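Local coordinates for putative branched-chain amino acid ABC transporter, periplasmic branched-chain amino acid-binding protein (Pseudomonas protegens Pf-5, PDB 4RU0) that probably captures a branched-chain amino acid or related small solute in the periplasm and delivers it to an ABC transporter, at residues N150-M154 and M381-L386; A141-F147 and C388-E392; V336-R342 and L365-R371; F157-A161 and E195-L200. All blocks are in the same frame, centred on the assembly; numbering follows the deposited sequence.

Interaction 1 (N150-M154 and M381-L386)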
loop_
_atom_site.group_PDB
_atom_site.type_symbol
_atom_site.label_atom_id
_atom_site.label_comp_id
_atom_site.label_asym_id
_atom_site.label_seq_id
_atom_site.Cartn_x
_atom_site.Cartn_y
_atom_site.Cartn_z
ATOM N N ASN A 150 -4.193 13.933 5.049
ATOM C CA ASN A 150 -3.365 12.732 5.070
ATOM C C ASN A 150 -4.219 11.491 4.792
ATOM O O ASN A 150 -5.173 11.217 5.520
ATOM C CB ASN A 150 -2.648 12.604 6.415
ATOM C CG ASN A 150 -1.456 11.668 6.357
ATOM O OD1 ASN A 150 -1.522 10.591 5.762
ATOM N ND2 ASN A 150 -0.354 12.080 6.974
ATOM N N PHE A 151 -3.875 10.748 3.741
ATOM C CA PHE A 151 -4.691 9.616 3.296
ATOM C C PHE A 151 -3.915 8.299 3.183
ATOM O O PHE A 151 -3.320 8.013 2.140
ATOM C CB PHE A 151 -5.335 9.928 1.937
ATOM C CG PHE A 151 -6.380 11.010 1.982
ATOM C CD1 PHE A 151 -7.730 10.686 2.011
ATOM C CD2 PHE A 151 -6.016 12.351 1.983
ATOM C CE1 PHE A 151 -8.699 11.679 2.043
ATOM C CE2 PHE A 151 -6.981 13.347 2.019
ATOM C CZ PHE A 151 -8.323 13.012 2.046
ATOM N N PRO A 152 -3.958 7.469 4.210
ATOM C CA PRO A 152 -3.336 6.152 4.115
ATOM C C PRO A 152 -4.299 5.186 3.427
ATOM O O PRO A 152 -4.938 4.371 4.048
ATOM C CB PRO A 152 -3.149 5.774 5.566
ATOM C CG PRO A 152 -4.294 6.391 6.238
ATOM C CD PRO A 152 -4.626 7.647 5.500
ATOM N N VAL A 153 -4.400 5.332 2.120
ATOM C CA VAL A 153 -5.423 4.685 1.318
ATOM C C VAL A 153 -5.331 3.179 1.120
ATOM O O VAL A 153 -4.262 2.619 0.949
ATOM C CB VAL A 153 -5.569 5.346 -0.061
ATOM C CG1 VAL A 153 -6.964 5.114 -0.590
ATOM C CG2 VAL A 153 -5.324 6.828 0.035
HETATM N N MSE A 154 -6.507 2.570 1.105
HETATM C CA MSE A 154 -6.715 1.167 0.818
HETATM C C MSE A 154 -6.396 0.196 1.919
HETATM O O MSE A 154 -7.262 -0.611 2.271
HETATM C CB MSE A 154 -5.890 0.823 -0.402
HETATM C CG MSE A 154 -6.716 -0.008 -1.353
HETATM SE SE MSE A 154 -5.745 -0.068 -3.033
HETATM C CE MSE A 154 -6.806 1.330 -3.891
HETATM N N MSE A 381 -7.490 -4.304 -8.191
HETATM C CA MSE A 381 -7.748 -3.346 -7.124
HETATM C C MSE A 381 -9.092 -3.625 -6.462
HETATM O O MSE A 381 -10.054 -4.000 -7.129
HETATM C CB MSE A 381 -7.714 -1.920 -7.675
HETATM C CG MSE A 381 -8.086 -0.840 -6.669
HETATM SE SE MSE A 381 -8.320 0.898 -7.532
HETATM C CE MSE A 381 -6.671 0.895 -8.554
ATOM N N GLN A 382 -9.154 -3.445 -5.147
ATOM C CA GLN A 382 -10.388 -3.675 -4.404
ATOM C C GLN A 382 -11.361 -2.507 -4.541
ATOM O O GLN A 382 -11.034 -1.479 -5.135
ATOM C CB GLN A 382 -10.072 -3.919 -2.928
ATOM C CG GLN A 382 -9.457 -2.725 -2.222
ATOM C CD GLN A 382 -8.855 -3.087 -0.878
ATOM O OE1 GLN A 382 -9.519 -3.010 0.157
ATOM N NE2 GLN A 382 -7.586 -3.481 -0.888
ATOM N N ASN A 383 -12.560 -2.674 -3.992
ATOM C CA ASN A 383 -13.506 -1.571 -3.873
ATOM C C ASN A 383 -12.976 -0.501 -2.925
ATOM O O ASN A 383 -12.240 -0.800 -1.982
ATOM C CB ASN A 383 -14.871 -2.069 -3.381
ATOM C CG ASN A 383 -15.622 -2.867 -4.435
ATOM O OD1 ASN A 383 -15.037 -3.351 -5.404
ATOM N ND2 ASN A 383 -16.932 -3.005 -4.249
ATOM N N LEU A 384 -13.344 0.748 -3.186
ATOM C CA LEU A 384 -12.960 1.865 -2.329
ATOM C C LEU A 384 -14.158 2.741 -2.022
ATOM O O LEU A 384 -14.829 3.225 -2.928
ATOM C CB LEU A 384 -11.870 2.711 -2.986
ATOM C CG LEU A 384 -10.440 2.187 -2.962
ATOM C CD1 LEU A 384 -9.551 3.093 -3.797
ATOM C CD2 LEU A 384 -9.952 2.119 -1.530
ATOM N N LYS A 385 -14.430 2.942 -0.743
ATOM C CA LYS A 385 -15.449 3.892 -0.337
ATOM C C LYS A 385 -14.922 4.714 0.828
ATOM O O LYS A 385 -14.917 4.264 1.971
ATOM C CB LYS A 385 -16.752 3.184 0.034
ATOM C CG LYS A 385 -17.917 4.131 0.289
ATOM C CD LYS A 385 -19.255 3.443 0.045
ATOM C CE LYS A 385 -20.406 4.239 0.632
ATOM N NZ LYS A 385 -20.334 4.288 2.121
ATOM N N LEU A 386 -14.465 5.923 0.520
ATOM C CA LEU A 386 -13.899 6.807 1.531
ATOM C C LEU A 386 -14.925 7.793 2.059
ATOM O O LEU A 386 -16.000 7.966 1.483
ATOM C CB LEU A 386 -12.701 7.574 0.975
ATOM C CG LEU A 386 -11.347 6.867 0.917
ATOM C CD1 LEU A 386 -11.314 5.823 -0.197
ATOM C CD2 LEU A 386 -10.234 7.895 0.742
#
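Met-154 and Leu-384 meet methyl to methyl in a buried apolar contact between two chain runs on the path from one lobe to the other, as in the crossovers of a type I periplasmic binding protein fold. Residues 150-154 lead out of a short strand toward helix 157-172. The other run, 381-386, carries a second short strand on the way to strand 396-402. The contact is an example of how such crossings can be joined by side chains alone, without a polar bond between the two runs. Met-154, built as selenomethionine, does most of the work. Its chain is bent at the last torsion (chi3 -99°), and this bend turns the CE methyl in among its partners: CE lies 3.3 Å from Leu-384 CD1, a tight approach, and 3.8 Å from Met-381 CG, and the selenomethionine chain crosses both side chains at about a right angle. Farther up the same chain, Met-154 CG runs alongside the Gln-382 amide, in the opposite direction, 3.6 Å from Gln-382 NE2. That amide nitrogen is satisfied elsewhere, by the carbonyl oxygen of Ala-396, so the passage here is packing only. Val-332 and Val-336 of helix 325-348 also touch the selenomethionine. Leu-386 serves the other end of the contact, with its two methyls divided between two neighbours. CD2 sits at the edge of the Phe-151 ring, near its plane and 4.0 Å from Phe-151 CD1, while CD1 lies 4.4 Å from Val-153 CG1.

Interaction 2 (A141-F147 and C388-E392)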
loop_
_atom_site.group_PDB
_atom_site.type_symbol
_atom_site.label_atom_id
_atom_site.label_comp_id
_atom_site.label_asym_id
_atom_site.label_seq_id
_atom_site.Cartn_x
_atom_site.Cartn_y
_atom_site.Cartn_z
ATOM N N ALA A 141 -4.276 8.259 10.641
ATOM C CA ALA A 141 -4.762 9.181 9.621
ATOM C C ALA A 141 -5.972 8.591 8.895
ATOM O O ALA A 141 -6.513 9.205 7.971
ATOM C CB ALA A 141 -3.660 9.529 8.637
ATOM N N THR A 142 -6.394 7.403 9.313
ATOM C CA THR A 142 -7.669 6.858 8.869
ATOM C C THR A 142 -8.786 7.820 9.271
ATOM O O THR A 142 -9.738 8.040 8.516
ATOM C CB THR A 142 -7.942 5.464 9.470
ATOM O OG1 THR A 142 -6.871 4.572 9.137
ATOM C CG2 THR A 142 -9.244 4.895 8.932
ATOM N N ASP A 143 -8.655 8.396 10.464
ATOM C CA ASP A 143 -9.611 9.378 10.965
ATOM C C ASP A 143 -9.331 10.744 10.345
ATOM O O ASP A 143 -8.540 11.528 10.870
ATOM C CB ASP A 143 -9.546 9.460 12.495
ATOM C CG ASP A 143 -10.699 10.259 13.103
ATOM O OD1 ASP A 143 -11.394 10.999 12.370
ATOM O OD2 ASP A 143 -10.910 10.149 14.332
ATOM N N GLY A 144 -9.996 11.033 9.234
ATOM C CA GLY A 144 -9.789 12.290 8.541
ATOM C C GLY A 144 -10.323 13.515 9.259
ATOM O O GLY A 144 -10.152 14.632 8.773
ATOM N N THR A 145 -10.970 13.329 10.408
ATOM C CA THR A 145 -11.411 14.480 11.193
ATOM C C THR A 145 -10.213 15.085 11.907
ATOM O O THR A 145 -10.233 16.253 12.296
ATOM C CB THR A 145 -12.499 14.124 12.234
ATOM O OG1 THR A 145 -11.947 13.269 13.246
ATOM C CG2 THR A 145 -13.685 13.451 11.566
ATOM N N VAL A 146 -9.170 14.278 12.080
ATOM C CA VAL A 146 -7.943 14.738 12.723
ATOM C C VAL A 146 -6.854 14.934 11.671
ATOM O O VAL A 146 -5.963 15.768 11.829
ATOM C CB VAL A 146 -7.485 13.752 13.815
ATOM C CG1 VAL A 146 -6.122 14.132 14.376
ATOM C CG2 VAL A 146 -8.520 13.704 14.932
ATOM N N PHE A 147 -6.960 14.189 10.573
ATOM C CA PHE A 147 -5.986 14.272 9.484
ATOM C C PHE A 147 -6.623 14.638 8.144
ATOM O O PHE A 147 -6.703 13.801 7.250
ATOM C CB PHE A 147 -5.235 12.949 9.353
ATOM C CG PHE A 147 -4.319 12.665 10.502
ATOM C CD1 PHE A 147 -4.790 12.032 11.637
ATOM C CD2 PHE A 147 -2.984 13.034 10.446
ATOM C CE1 PHE A 147 -3.945 11.770 12.695
ATOM C CE2 PHE A 147 -2.136 12.775 11.498
ATOM C CZ PHE A 147 -2.614 12.142 12.625
ATOM N N CYS A 388 -15.018 11.475 5.082
ATOM C CA CYS A 388 -14.257 12.354 5.959
ATOM C C CYS A 388 -13.802 11.585 7.199
ATOM O O CYS A 388 -12.737 11.838 7.752
ATOM C CB CYS A 388 -15.091 13.569 6.358
ATOM S SG CYS A 388 -14.469 14.453 7.810
ATOM N N ARG A 389 -14.623 10.628 7.611
ATOM C CA ARG A 389 -14.362 9.812 8.785
ATOM C C ARG A 389 -13.377 8.675 8.481
ATOM O O ARG A 389 -12.748 8.124 9.388
ATOM C CB ARG A 389 -15.685 9.244 9.308
ATOM C CG ARG A 389 -15.667 8.750 10.736
ATOM C CD ARG A 389 -16.914 7.924 11.014
ATOM N NE ARG A 389 -16.930 6.701 10.216
ATOM C CZ ARG A 389 -16.587 5.505 10.681
ATOM N NH1 ARG A 389 -16.620 4.441 9.887
ATOM N NH2 ARG A 389 -16.215 5.374 11.947
ATOM N N ASP A 390 -13.243 8.331 7.201
ATOM C CA ASP A 390 -12.464 7.159 6.800
ATOM C C ASP A 390 -11.580 7.413 5.585
ATOM O O ASP A 390 -12.023 7.301 4.445
ATOM C CB ASP A 390 -13.402 5.982 6.513
ATOM C CG ASP A 390 -12.668 4.760 5.984
ATOM O OD1 ASP A 390 -11.469 4.594 6.295
ATOM O OD2 ASP A 390 -13.292 3.962 5.252
ATOM N N HIS A 391 -10.314 7.719 5.838
ATOM C CA HIS A 391 -9.367 7.993 4.765
ATOM C C HIS A 391 -8.667 6.726 4.259
ATOM O O HIS A 391 -7.740 6.798 3.449
ATOM C CB HIS A 391 -8.333 9.021 5.234
ATOM C CG HIS A 391 -8.846 10.430 5.237
ATOM N ND1 HIS A 391 -8.023 11.518 5.430
ATOM C CD2 HIS A 391 -10.093 10.925 5.063
ATOM C CE1 HIS A 391 -8.745 12.629 5.373
ATOM N NE2 HIS A 391 -10.006 12.290 5.154
ATOM N N GLU A 392 -9.119 5.567 4.729
ATOM C CA GLU A 392 -8.599 4.296 4.239
ATOM C C GLU A 392 -9.484 3.783 3.115
ATOM O O GLU A 392 -9.030 3.593 1.989
ATOM C CB GLU A 392 -8.512 3.255 5.360
ATOM C CG GLU A 392 -7.858 1.957 4.912
ATOM C CD GLU A 392 -7.886 0.866 5.976
ATOM O OE1 GLU A 392 -8.646 0.996 6.959
ATOM O OE2 GLU A 392 -7.143 -0.127 5.821
HETATM O O HOH W 1 -7.467 1.604 9.098
#
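His-391 is turned with CG beside its own backbone N and opposite the carbonyl carbon (chi1 -78°), which lays the imidazole against the bare backbone of Gly-144; Thr-142, with CG2 anti to N, sends that methyl toward Asp-390 and Glu-392. Gly-144 CA stands over one face of the ring, 3.4 Å from its centroid, in a CH-pi contact displaced toward the rim. The backbones are tied too: His-391 N gives a nearly straight bond (168°) to a lone pair of Thr-142 O at 2.8 Å. Thr-142 CG2 approaches Asp-390 OD1 to 3.5 Å. A water donates to Thr-142 OG1, a hydroxyl also bonded to Thr-139 O, and to Glu-392 OE1; Glu-392 OE2 is held by Ser-159. Each loop carries an Asx turn, built on Asp-143 and Asp-390, and Asp-390 OD2 forms a salt bridge with Arg-418. Thr-145 CG2 rests 4.0 Å from Cys-388 SG, the sulfur bonded in a disulfide to Cys-443. Both imidazole nitrogens face acceptors, ND1 Asn-150 O and NE2 the Glu-363 carboxylate, which fixes the rotation of the ring over the glycine and would probably favour a positively charged imidazole.

Interaction 3 (V336-R342 and L365-R371)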
loop_
_atom_site.group_PDB
_atom_site.type_symbol
_atom_site.label_atom_id
_atom_site.label_comp_id
_atom_site.label_asym_id
_atom_site.label_seq_id
_atom_site.Cartn_x
_atom_site.Cartn_y
_atom_site.Cartn_z
ATOM N N VAL A 336 -5.859 5.513 -8.279
ATOM C CA VAL A 336 -6.528 6.086 -7.116
ATOM C C VAL A 336 -6.604 7.603 -7.240
ATOM O O VAL A 336 -7.658 8.202 -7.037
ATOM C CB VAL A 336 -5.807 5.701 -5.814
ATOM C CG1 VAL A 336 -6.302 6.541 -4.647
ATOM C CG2 VAL A 336 -6.008 4.230 -5.527
ATOM N N ALA A 337 -5.481 8.209 -7.595
ATOM C CA ALA A 337 -5.422 9.646 -7.788
ATOM C C ALA A 337 -6.320 10.070 -8.947
ATOM O O ALA A 337 -7.074 11.038 -8.833
ATOM C CB ALA A 337 -3.990 10.083 -8.027
ATOM N N VAL A 338 -6.242 9.332 -10.052
ATOM C CA VAL A 338 -7.049 9.611 -11.242
ATOM C C VAL A 338 -8.548 9.579 -10.940
ATOM O O VAL A 338 -9.286 10.472 -11.356
ATOM C CB VAL A 338 -6.732 8.614 -12.378
ATOM C CG1 VAL A 338 -7.786 8.685 -13.468
ATOM C CG2 VAL A 338 -5.354 8.887 -12.953
ATOM N N GLU A 339 -8.993 8.564 -10.207
ATOM C CA GLU A 339 -10.400 8.466 -9.828
ATOM C C GLU A 339 -10.801 9.565 -8.847
ATOM O O GLU A 339 -11.932 10.054 -8.878
ATOM C CB GLU A 339 -10.701 7.093 -9.226
ATOM C CG GLU A 339 -10.650 5.962 -10.237
ATOM C CD GLU A 339 -11.619 6.164 -11.393
ATOM O OE1 GLU A 339 -11.163 6.115 -12.556
ATOM O OE2 GLU A 339 -12.828 6.370 -11.141
ATOM N N ALA A 340 -9.874 9.941 -7.969
ATOM C CA ALA A 340 -10.113 11.022 -7.023
ATOM C C ALA A 340 -10.344 12.326 -7.773
ATOM O O ALA A 340 -11.277 13.072 -7.475
ATOM C CB ALA A 340 -8.944 11.162 -6.057
ATOM N N ILE A 341 -9.480 12.586 -8.748
ATOM C CA ILE A 341 -9.605 13.756 -9.601
ATOM C C ILE A 341 -10.927 13.720 -10.359
ATOM O O ILE A 341 -11.688 14.690 -10.347
ATOM C CB ILE A 341 -8.436 13.845 -10.598
ATOM C CG1 ILE A 341 -7.134 14.142 -9.854
ATOM C CG2 ILE A 341 -8.715 14.910 -11.653
ATOM C CD1 ILE A 341 -5.895 13.951 -10.692
ATOM N N ARG A 342 -11.193 12.583 -11.000
ATOM C CA ARG A 342 -12.431 12.369 -11.739
ATOM C C ARG A 342 -13.650 12.611 -10.856
ATOM O O ARG A 342 -14.602 13.268 -11.268
ATOM C CB ARG A 342 -12.464 10.951 -12.315
ATOM C CG ARG A 342 -13.778 10.567 -12.977
ATOM C CD ARG A 342 -13.674 9.231 -13.706
ATOM N NE ARG A 342 -12.777 9.299 -14.856
ATOM C CZ ARG A 342 -11.605 8.678 -14.932
ATOM N NH1 ARG A 342 -11.182 7.937 -13.922
ATOM N NH2 ARG A 342 -10.854 8.796 -16.016
ATOM N N LEU A 365 -14.593 9.279 -2.793
ATOM C CA LEU A 365 -14.299 8.131 -3.634
ATOM C C LEU A 365 -15.309 7.022 -3.393
ATOM O O LEU A 365 -15.591 6.660 -2.252
ATOM C CB LEU A 365 -12.889 7.609 -3.374
ATOM C CG LEU A 365 -11.797 8.075 -4.331
ATOM C CD1 LEU A 365 -10.486 7.375 -4.006
ATOM C CD2 LEU A 365 -12.207 7.813 -5.764
ATOM N N ASN A 366 -15.865 6.500 -4.478
ATOM C CA ASN A 366 -16.782 5.372 -4.403
ATOM C C ASN A 366 -16.567 4.467 -5.603
ATOM O O ASN A 366 -17.265 4.567 -6.611
ATOM C CB ASN A 366 -18.234 5.843 -4.332
ATOM C CG ASN A 366 -19.191 4.734 -3.924
ATOM O OD1 ASN A 366 -19.018 3.574 -4.304
ATOM N ND2 ASN A 366 -20.208 5.088 -3.147
ATOM N N ILE A 367 -15.578 3.591 -5.481
ATOM C CA ILE A 367 -15.235 2.648 -6.534
ATOM C C ILE A 367 -16.023 1.353 -6.386
ATOM O O ILE A 367 -15.815 0.601 -5.433
ATOM C CB ILE A 367 -13.736 2.328 -6.520
ATOM C CG1 ILE A 367 -12.909 3.620 -6.551
ATOM C CG2 ILE A 367 -13.379 1.425 -7.678
ATOM C CD1 ILE A 367 -13.093 4.425 -7.804
ATOM N N ASP A 368 -16.928 1.108 -7.332
ATOM C CA ASP A 368 -17.741 -0.111 -7.373
ATOM C C ASP A 368 -17.057 -1.226 -8.146
ATOM O O ASP A 368 -16.023 -1.016 -8.775
ATOM C CB ASP A 368 -19.104 0.164 -8.024
ATOM C CG ASP A 368 -20.056 0.892 -7.107
ATOM O OD1 ASP A 368 -19.954 0.705 -5.876
ATOM O OD2 ASP A 368 -20.909 1.645 -7.617
ATOM N N ASP A 369 -17.654 -2.411 -8.117
ATOM C CA ASP A 369 -17.222 -3.488 -8.997
ATOM C C ASP A 369 -17.546 -3.136 -10.447
ATOM O O ASP A 369 -16.784 -3.463 -11.361
ATOM C CB ASP A 369 -17.882 -4.808 -8.610
ATOM C CG ASP A 369 -17.187 -5.485 -7.455
ATOM O OD1 ASP A 369 -15.948 -5.364 -7.357
ATOM O OD2 ASP A 369 -17.880 -6.138 -6.648
ATOM N N ALA A 370 -18.679 -2.469 -10.646
ATOM C CA ALA A 370 -19.058 -1.986 -11.967
ATOM C C ALA A 370 -18.001 -1.025 -12.491
ATOM O O ALA A 370 -17.569 -1.116 -13.643
ATOM C CB ALA A 370 -20.417 -1.305 -11.918
ATOM N N ARG A 371 -17.581 -0.112 -11.621
ATOM C CA ARG A 371 -16.581 0.883 -11.966
ATOM C C ARG A 371 -15.223 0.231 -12.233
ATOM O O ARG A 371 -14.513 0.616 -13.160
ATOM C CB ARG A 371 -16.481 1.918 -10.846
ATOM C CG ARG A 371 -15.426 2.978 -11.054
ATOM C CD ARG A 371 -15.666 3.753 -12.331
ATOM N NE ARG A 371 -14.439 4.388 -12.795
ATOM C CZ ARG A 371 -14.349 5.120 -13.897
ATOM N NH1 ARG A 371 -15.420 5.318 -14.652
ATOM N NH2 ARG A 371 -13.187 5.654 -14.240
#
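Apolar contact comes first between Leu-365 and helix 325-348, and it shows how a short strand can be seated against a helix by two branched side chains, one just before the strand and one in it. The leucine divides its methyls. CD2 lies 3.8 Å from Glu-339 CB and close to the backbone there, whereas CD1 extends to Val-336, 4.3 Å from its CG1. Ile-367, two residues along, crosses the glutamate obliquely and brings CD1 within 3.8 Å of Glu-339 CG, so the aliphatic part of an acidic side chain is used as apolar surface.

Charge supplies the second kind of contact. Glu-339 is bent at chi2 (-58°), which turns the carboxylate along the helix toward Arg-342, where Arg-371 arrives from the opposite direction. Arg-371 NH2 donates to Glu-339 OE1 at 2.7 Å in a salt bridge, with the oxygen at the edge of the guanidinium and the two planes 38° apart; the exact place of that oxygen is less certain. The network includes Arg-342, though its own link to the carboxylate is doubtful in the model. The acid would probably offset the like charge of the arginines.

Main-chain bonds from 365-367 to Leu-384 and Leu-386 complete the setting: a two-stranded antiparallel sheet laid against a long helix, with a salt-bridge network tying that helix to helix 369-375, within an alpha/beta periplasmic binding protein fold.

Interaction 4 (F157-A161 and E195-L200)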
loop_
_atom_site.group_PDB
_atom_site.type_symbol
_atom_site.label_atom_id
_atom_site.label_comp_id
_atom_site.label_asym_id
_atom_site.label_seq_id
_atom_site.Cartn_x
_atom_site.Cartn_y
_atom_site.Cartn_z
ATOM N N PHE A 157 -1.912 -0.904 8.206
ATOM C CA PHE A 157 -1.387 -2.055 8.928
ATOM C C PHE A 157 -2.365 -2.590 9.973
ATOM O O PHE A 157 -2.345 -3.781 10.294
ATOM C CB PHE A 157 -0.055 -1.695 9.580
ATOM C CG PHE A 157 1.026 -1.364 8.592
ATOM C CD1 PHE A 157 1.288 -2.212 7.522
ATOM C CD2 PHE A 157 1.763 -0.193 8.713
ATOM C CE1 PHE A 157 2.283 -1.905 6.598
ATOM C CE2 PHE A 157 2.756 0.124 7.792
ATOM C CZ PHE A 157 3.016 -0.736 6.734
ATOM N N TYR A 158 -3.236 -1.728 10.494
ATOM C CA TYR A 158 -4.261 -2.198 11.424
ATOM C C TYR A 158 -5.233 -3.122 10.701
ATOM O O TYR A 158 -5.509 -4.227 11.165
ATOM C CB TYR A 158 -5.018 -1.032 12.066
ATOM C CG TYR A 158 -4.322 -0.435 13.268
ATOM C CD1 TYR A 158 -2.941 -0.482 13.393
ATOM C CD2 TYR A 158 -5.049 0.176 14.284
ATOM C CE1 TYR A 158 -2.301 0.070 14.491
ATOM C CE2 TYR A 158 -4.417 0.729 15.388
ATOM C CZ TYR A 158 -3.042 0.670 15.487
ATOM O OH TYR A 158 -2.395 1.214 16.577
ATOM N N SER A 159 -5.748 -2.671 9.559
ATOM C CA SER A 159 -6.636 -3.502 8.752
ATOM C C SER A 159 -5.934 -4.765 8.266
ATOM O O SER A 159 -6.548 -5.820 8.176
ATOM C CB SER A 159 -7.168 -2.719 7.552
ATOM O OG SER A 159 -7.966 -1.631 7.964
ATOM N N GLU A 160 -4.649 -4.643 7.943
ATOM C CA GLU A 160 -3.883 -5.778 7.446
ATOM C C GLU A 160 -3.867 -6.894 8.481
ATOM O O GLU A 160 -4.027 -8.066 8.141
ATOM C CB GLU A 160 -2.453 -5.379 7.093
ATOM C CG GLU A 160 -1.706 -6.472 6.340
ATOM C CD GLU A 160 -0.215 -6.206 6.245
ATOM O OE1 GLU A 160 0.328 -5.498 7.125
ATOM O OE2 GLU A 160 0.416 -6.710 5.293
ATOM N N ALA A 161 -3.689 -6.518 9.744
ATOM C CA ALA A 161 -3.728 -7.475 10.839
ATOM C C ALA A 161 -5.049 -8.223 10.826
ATOM O O ALA A 161 -5.072 -9.452 10.898
ATOM C CB ALA A 161 -3.523 -6.774 12.174
ATOM N N GLU A 195 3.628 -1.627 14.467
ATOM C CA GLU A 195 2.287 -1.098 14.199
ATOM C C GLU A 195 1.191 -2.110 14.475
ATOM O O GLU A 195 0.099 -1.733 14.886
ATOM C CB GLU A 195 2.153 -0.611 12.744
ATOM C CG GLU A 195 2.426 0.871 12.535
ATOM C CD GLU A 195 1.638 1.769 13.485
ATOM O OE1 GLU A 195 0.416 1.946 13.288
ATOM O OE2 GLU A 195 2.250 2.305 14.431
ATOM N N THR A 196 1.481 -3.391 14.256
ATOM C CA THR A 196 0.455 -4.420 14.384
ATOM C C THR A 196 0.319 -4.951 15.809
ATOM O O THR A 196 -0.486 -5.848 16.054
ATOM C CB THR A 196 0.719 -5.610 13.433
ATOM O OG1 THR A 196 2.094 -6.000 13.512
ATOM C CG2 THR A 196 0.372 -5.242 12.004
ATOM N N LEU A 197 1.092 -4.403 16.743
ATOM C CA LEU A 197 1.016 -4.839 18.143
ATOM C C LEU A 197 -0.374 -4.627 18.733
ATOM O O LEU A 197 -0.965 -5.550 19.294
ATOM C CB LEU A 197 2.055 -4.105 18.995
ATOM C CG LEU A 197 3.493 -4.578 18.793
ATOM C CD1 LEU A 197 4.466 -3.646 19.493
ATOM C CD2 LEU A 197 3.672 -6.016 19.278
ATOM N N GLY A 198 -0.891 -3.410 18.607
ATOM C CA GLY A 198 -2.232 -3.098 19.070
ATOM C C GLY A 198 -3.328 -4.005 18.533
ATOM O O GLY A 198 -3.991 -4.707 19.307
ATOM N N PRO A 199 -3.524 -4.007 17.205
ATOM C CA PRO A 199 -4.639 -4.777 16.638
ATOM C C PRO A 199 -4.527 -6.284 16.883
ATOM O O PRO A 199 -5.547 -6.935 17.125
ATOM C CB PRO A 199 -4.568 -4.454 15.138
ATOM C CG PRO A 199 -3.191 -3.963 14.905
ATOM C CD PRO A 199 -2.768 -3.279 16.171
ATOM N N LEU A 200 -3.319 -6.833 16.840
ATOM C CA LEU A 200 -3.153 -8.270 17.062
ATOM C C LEU A 200 -3.504 -8.647 18.494
ATOM O O LEU A 200 -4.041 -9.724 18.739
ATOM C CB LEU A 200 -1.731 -8.717 16.721
ATOM C CG LEU A 200 -1.534 -8.852 15.203
ATOM C CD1 LEU A 200 -0.104 -9.215 14.841
ATOM C CD2 LEU A 200 -2.508 -9.868 14.630
HETATM O O HOH W 2 0.041 -0.929 17.438
#
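Ala-161 and Pro-199 form the close-packed apolar part of a helix contact in the lobe built on the seven-stranded sheet of this alpha/beta fold. Helix 197-207 is the longer helix of the beta-alpha-beta crossover between the parallel strands 182-188 and 210-216, and helix 157-172 leads into the first of them. The packing illustrates how a single methyl can serve two neighbours: Ala-161 CB lies against the proline ring, 3.9 Å from Pro-199 CB, and against Leu-200 CD2 at 4.1 Å. Thr-196 CG2 fits in beside the carbonyl of Phe-157, 3.5 Å from its O. The Tyr-158 ring continues this surface. With CG beside the backbone N and opposite the carbonyl carbon (chi1 -84°), the ring extends across Pro-199, whose CD stands over one face, 4.0 Å from the centroid, in a CH-pi contact.

Toward Glu-195, partly exposed, the contact is more polar and more open to solvent, yet still close: Tyr-158 CE1 comes within 3.0 Å of Glu-195 O. The glutamate CB and CG pack on Phe-157, a residue that meets Tyr-192 of the ligand pocket edge-to-face. Its carboxylate lies nearly parallel to the Tyr-158 ring, beside CE1, and is bonded through OE1 to Thr-139. Tyr-158 OH is taken by Lys-428 and has only a weak link to a water between the segments. That water is gripped by the backbone instead: it donates to Glu-195 O at 2.7 Å and accepts from Gly-198 N at 2.9 Å.

How the interactions relate
Measured between centres throughout, interactions 1 and 2 lie about 11 Å apart and share a boundary, where Met-154 N bonds to Glu-392 O and the Phe-151 and His-391 rings stack. Interaction 3, about 10 Å from interaction 1, joins it through the sheet of strands 366-367 and 384-385. Interaction 4 stands about 17 Å from both 1 and 2, with a side-chain bond joining it to interaction 2, and about 26 Å from interaction 3. Along the chain, interaction 2 encloses interaction 1, which encloses 4 and then 3 in series. Interactions 1 and 2 thus lie between interaction 3 in one lobe and interaction 4 in the other, consistent with a binding protein whose lobes flank the ligand site.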